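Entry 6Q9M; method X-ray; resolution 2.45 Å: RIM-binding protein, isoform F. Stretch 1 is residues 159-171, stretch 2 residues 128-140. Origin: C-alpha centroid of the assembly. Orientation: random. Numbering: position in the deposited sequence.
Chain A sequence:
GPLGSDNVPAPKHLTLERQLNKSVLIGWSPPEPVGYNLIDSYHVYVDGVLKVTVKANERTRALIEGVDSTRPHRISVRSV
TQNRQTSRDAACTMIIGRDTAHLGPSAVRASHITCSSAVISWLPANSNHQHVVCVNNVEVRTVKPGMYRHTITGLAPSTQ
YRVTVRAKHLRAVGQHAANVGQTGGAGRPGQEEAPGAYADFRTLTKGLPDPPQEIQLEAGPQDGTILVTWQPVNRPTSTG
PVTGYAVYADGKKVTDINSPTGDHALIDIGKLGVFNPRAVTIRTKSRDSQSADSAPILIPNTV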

# COMPACT_ATOMS: atom_id res chain seq x y z
N THR A 159 -10.10 3.93 17.73
CA THR A 159 -8.91 3.56 18.47
C THR A 159 -7.70 3.60 17.55
O THR A 159 -7.79 3.25 16.37
CB THR A 159 -9.01 2.14 19.07
OG1 THR A 159 -10.20 2.03 19.86
CG2 THR A 159 -7.78 1.83 19.94
N GLN A 160 -6.57 4.01 18.11
CA GLN A 160 -5.34 4.16 17.36
C GLN A 160 -4.56 2.86 17.36
O GLN A 160 -4.41 2.22 18.40
CB GLN A 160 -4.48 5.27 17.93
CG GLN A 160 -4.76 6.60 17.31
CD GLN A 160 -4.80 7.69 18.34
OE1 GLN A 160 -4.62 7.43 19.53
NE2 GLN A 160 -5.04 8.91 17.90
N TYR A 161 -4.02 2.51 16.20
CA TYR A 161 -3.27 1.27 16.04
C TYR A 161 -2.00 1.55 15.26
O TYR A 161 -1.99 2.35 14.32
CB TYR A 161 -4.11 0.22 15.34
CG TYR A 161 -5.24 -0.30 16.19
CD1 TYR A 161 -4.98 -1.16 17.27
CD2 TYR A 161 -6.56 0.08 15.95
CE1 TYR A 161 -6.01 -1.64 18.05
CE2 TYR A 161 -7.60 -0.40 16.74
CZ TYR A 161 -7.31 -1.26 17.79
OH TYR A 161 -8.33 -1.75 18.58
N ARG A 162 -0.92 0.90 15.69
CA ARG A 162 0.33 0.86 14.95
C ARG A 162 0.56 -0.57 14.50
O ARG A 162 0.69 -1.47 15.34
CB ARG A 162 1.49 1.35 15.81
CG ARG A 162 2.85 1.17 15.16
CD ARG A 162 3.88 2.04 15.85
NE ARG A 162 3.73 3.45 15.50
CZ ARG A 162 4.51 4.41 15.99
NH1 ARG A 162 5.48 4.08 16.84
NH2 ARG A 162 4.33 5.69 15.64
N VAL A 163 0.66 -0.79 13.19
CA VAL A 163 0.87 -2.13 12.67
C VAL A 163 2.19 -2.15 11.93
O VAL A 163 2.51 -1.21 11.19
CB VAL A 163 -0.32 -2.58 11.79
CG1 VAL A 163 -0.70 -1.52 10.84
CG2 VAL A 163 0.02 -3.89 11.05
N THR A 164 2.98 -3.20 12.18
CA THR A 164 4.28 -3.42 11.56
C THR A 164 4.25 -4.75 10.80
O THR A 164 3.44 -5.63 11.09
CB THR A 164 5.40 -3.46 12.59
OG1 THR A 164 5.27 -4.66 13.36
CG2 THR A 164 5.30 -2.28 13.54
N VAL A 165 5.17 -4.89 9.85
CA VAL A 165 5.32 -6.11 9.07
C VAL A 165 6.80 -6.47 9.00
O VAL A 165 7.64 -5.60 8.74
CB VAL A 165 4.74 -5.96 7.66
CG1 VAL A 165 4.92 -7.26 6.87
CG2 VAL A 165 3.27 -5.57 7.73
N ARG A 166 7.13 -7.73 9.26
CA ARG A 166 8.51 -8.14 9.21
C ARG A 166 8.57 -9.51 8.52
O ARG A 166 7.60 -10.28 8.50
CB ARG A 166 9.07 -8.02 10.67
CG ARG A 166 8.11 -8.57 11.75
CD ARG A 166 8.94 -8.81 12.95
NE ARG A 166 8.49 -9.73 14.00
CZ ARG A 166 8.20 -11.04 14.00
NH1 ARG A 166 8.75 -11.91 13.12
NH2 ARG A 166 7.70 -11.49 15.16
N ALA A 167 9.69 -9.76 7.85
CA ALA A 167 9.90 -11.01 7.13
C ALA A 167 10.57 -12.03 8.04
O ALA A 167 11.59 -11.73 8.66
CB ALA A 167 10.78 -10.78 5.89
N LYS A 168 9.98 -13.22 8.14
CA LYS A 168 10.68 -14.28 8.85
C LYS A 168 11.67 -14.93 7.89
O LYS A 168 11.44 -14.98 6.68
CB LYS A 168 9.71 -15.30 9.43
CG LYS A 168 10.33 -16.12 10.57
CD LYS A 168 11.05 -15.23 11.60
CE LYS A 168 12.39 -15.84 12.04
NZ LYS A 168 13.31 -14.85 12.68
N HIS A 169 12.79 -15.41 8.43
CA HIS A 169 13.90 -15.84 7.59
C HIS A 169 13.54 -17.09 6.78
O HIS A 169 12.78 -17.96 7.24
CB HIS A 169 15.15 -16.11 8.43
CG HIS A 169 16.44 -15.98 7.68
ND1 HIS A 169 16.50 -15.86 6.30
CD2 HIS A 169 17.73 -15.95 8.11
CE1 HIS A 169 17.76 -15.77 5.92
NE2 HIS A 169 18.53 -15.81 7.00
N LEU A 170 14.09 -17.18 5.57
CA LEU A 170 13.81 -18.26 4.64
C LEU A 170 14.72 -19.45 4.91
O LEU A 170 15.93 -19.29 5.09
CB LEU A 170 13.96 -17.78 3.18
CG LEU A 170 15.33 -17.56 2.51
CD1 LEU A 170 15.21 -17.52 0.99
CD2 LEU A 170 16.04 -16.30 3.01
N ARG A 171 14.14 -20.64 4.95
CA ARG A 171 14.88 -21.89 5.14
C ARG A 171 14.92 -22.62 3.81
O ARG A 171 13.87 -22.92 3.23
CB ARG A 171 14.24 -22.75 6.23
CG ARG A 171 15.19 -23.73 6.92
CD ARG A 171 16.22 -23.02 7.79
NE ARG A 171 17.56 -23.06 7.21
CZ ARG A 171 18.59 -22.36 7.67
NH1 ARG A 171 18.44 -21.57 8.73
NH2 ARG A 171 19.77 -22.45 7.07
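Stretch 2, residues 128-140: NHQHVVCVNNVEV

How does stretch 2 run relative to stretch 1? The paired segments are extended, and the strand through Val132 and Val135 lies antiparallel beside the one through Gln160 and Arg166, their N-to-C directions 160° apart and their axes approaching to 4.5 Å. Val163 pairs with Val135, Val165 with Val133 and Ala167 with His131, all with side chains on one face of the sheet; Thr164 with Cys134 and Arg166 with Val132 share the other.

What holds the beginning of stretch 1? Tyr161 CD1 lies 3.7 Å from Val135 CG1. At Arg162, stretch 2 leaves its strand for a type I' turn from Val135 to Val138, with Asn136 at positive phi. Asn136 still grips Arg162 twice: Asn136 N donates to Arg162 O (2.8 Å), and Arg162 N donates to Asn136 OD1 (2.9 Å), so a side chain supplies the acceptor here. Water 1 bridges Asn137 N (2.9 Å) and Arg162 O (3.1 Å).

How do the central residues alternate? Val163 CG2 packs 3.6 Å from Val133 CG1, a diagonal apolar contact between successive pairs on the same face. Thr164 and Cys134 exchange two backbone hydrogen bonds, Thr164 N to Cys134 O at 2.9 Å and Cys134 N to Thr164 O at 3.0 Å. Val165, in a non-hydrogen-bonded pair, sends its CA to 3.3 Å from Val132 O. Arg166 and Val132 repeat the pair of backbone hydrogen bonds: Arg166 N to Val132 O is 3.2 Å, Val132 N to Arg166 O 2.8 Å. Its guanidinium, with Val132 CG1 over one face, reaches Glu139, which follows the turn in sequence; Arg166 NH2 forms a salt bridge with Glu139 OE2 (2.8 Å), though the hydrogen bond within it is weak.

Where does the contact end? Ala167 CB meets His131 CE1 at 3.4 Å, and Lys168 N donates to Gln130 O (2.8 Å). Beyond, in less well-ordered chain, Leu170 CB sits over the His129 ring face, 4.2 Å from the ring centroid, in a CH-pi contact.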

# COMPACT_ATOMS: atom_id res chain seq x y z
N ASN A 128 9.73 -14.13 -1.41
CA ASN A 128 9.85 -15.53 -1.04
C ASN A 128 9.71 -15.75 0.46
O ASN A 128 9.62 -16.90 0.89
CB ASN A 128 11.19 -16.11 -1.50
CG ASN A 128 11.36 -16.12 -3.01
OD1 ASN A 128 10.50 -16.60 -3.75
ND2 ASN A 128 12.50 -15.62 -3.47
N HIS A 129 9.72 -14.69 1.26
CA HIS A 129 9.68 -14.79 2.71
C HIS A 129 8.25 -14.80 3.23
O HIS A 129 7.37 -14.12 2.69
CB HIS A 129 10.41 -13.62 3.37
CG HIS A 129 11.89 -13.68 3.22
ND1 HIS A 129 12.52 -13.73 2.00
CD2 HIS A 129 12.88 -13.68 4.15
CE1 HIS A 129 13.82 -13.76 2.17
NE2 HIS A 129 14.07 -13.73 3.47
N GLN A 130 8.04 -15.53 4.32
CA GLN A 130 6.84 -15.31 5.11
C GLN A 130 6.92 -13.96 5.80
O GLN A 130 8.01 -13.46 6.13
CB GLN A 130 6.66 -16.42 6.13
CG GLN A 130 6.56 -17.80 5.53
CD GLN A 130 6.22 -18.84 6.57
OE1 GLN A 130 5.06 -19.18 6.78
NE2 GLN A 130 7.24 -19.35 7.25
N HIS A 131 5.76 -13.36 6.05
CA HIS A 131 5.71 -12.09 6.74
C HIS A 131 4.77 -12.19 7.93
O HIS A 131 3.78 -12.92 7.89
CB HIS A 131 5.30 -10.97 5.80
CG HIS A 131 6.32 -10.68 4.75
ND1 HIS A 131 7.43 -9.89 4.98
CD2 HIS A 131 6.41 -11.08 3.46
CE1 HIS A 131 8.15 -9.81 3.88
NE2 HIS A 131 7.55 -10.53 2.94
N VAL A 132 5.10 -11.43 8.97
CA VAL A 132 4.37 -11.44 10.23
C VAL A 132 3.76 -10.06 10.42
O VAL A 132 4.47 -9.05 10.41
CB VAL A 132 5.29 -11.78 11.41
CG1 VAL A 132 4.62 -11.48 12.71
CG2 VAL A 132 5.69 -13.25 11.37
N VAL A 133 2.44 -10.02 10.61
CA VAL A 133 1.72 -8.78 10.86
C VAL A 133 1.55 -8.61 12.37
O VAL A 133 1.15 -9.55 13.07
CB VAL A 133 0.36 -8.77 10.15
CG1 VAL A 133 -0.33 -7.43 10.33
CG2 VAL A 133 0.55 -9.10 8.66
N CYS A 134 1.91 -7.43 12.88
CA CYS A 134 1.89 -7.13 14.30
C CYS A 134 1.07 -5.87 14.51
O CYS A 134 1.30 -4.85 13.84
CB CYS A 134 3.31 -6.94 14.83
SG CYS A 134 4.28 -8.48 14.90
N VAL A 135 0.11 -5.94 15.42
CA VAL A 135 -0.72 -4.80 15.78
C VAL A 135 -0.39 -4.45 17.22
O VAL A 135 -0.48 -5.31 18.10
CB VAL A 135 -2.21 -5.10 15.60
CG1 VAL A 135 -3.04 -3.82 15.66
CG2 VAL A 135 -2.45 -5.82 14.29
N ASN A 136 0.05 -3.21 17.45
CA ASN A 136 0.39 -2.76 18.80
C ASN A 136 1.30 -3.75 19.51
O ASN A 136 1.13 -4.06 20.70
CB ASN A 136 -0.89 -2.49 19.61
CG ASN A 136 -1.60 -1.21 19.17
OD1 ASN A 136 -1.18 -0.55 18.22
ND2 ASN A 136 -2.67 -0.87 19.86
N ASN A 137 2.26 -4.29 18.76
CA ASN A 137 3.26 -5.25 19.23
C ASN A 137 2.67 -6.61 19.56
O ASN A 137 3.26 -7.38 20.33
CB ASN A 137 4.02 -4.70 20.44
CG ASN A 137 4.71 -3.38 20.14
OD1 ASN A 137 5.17 -3.15 19.02
ND2 ASN A 137 4.78 -2.50 21.14
N VAL A 138 1.54 -6.96 18.95
CA VAL A 138 0.95 -8.29 19.09
C VAL A 138 0.98 -8.94 17.72
O VAL A 138 0.50 -8.35 16.75
CB VAL A 138 -0.49 -8.23 19.64
CG1 VAL A 138 -1.01 -9.65 19.94
CG2 VAL A 138 -0.51 -7.36 20.90
N GLU A 139 1.59 -10.12 17.64
CA GLU A 139 1.55 -10.89 16.39
C GLU A 139 0.13 -11.38 16.15
O GLU A 139 -0.39 -12.17 16.94
CB GLU A 139 2.49 -12.08 16.46
CG GLU A 139 3.93 -11.83 16.12
CD GLU A 139 4.71 -13.15 16.04
OE1 GLU A 139 4.13 -14.17 15.59
OE2 GLU A 139 5.90 -13.15 16.43
N VAL A 140 -0.50 -10.94 15.07
CA VAL A 140 -1.85 -11.45 14.82
C VAL A 140 -1.86 -12.48 13.69
O VAL A 140 -2.71 -13.38 13.72
CB VAL A 140 -2.86 -10.33 14.53
CG1 VAL A 140 -3.03 -9.44 15.76
CG2 VAL A 140 -2.43 -9.51 13.29
O HOH W 1 2.97 -3.38 16.15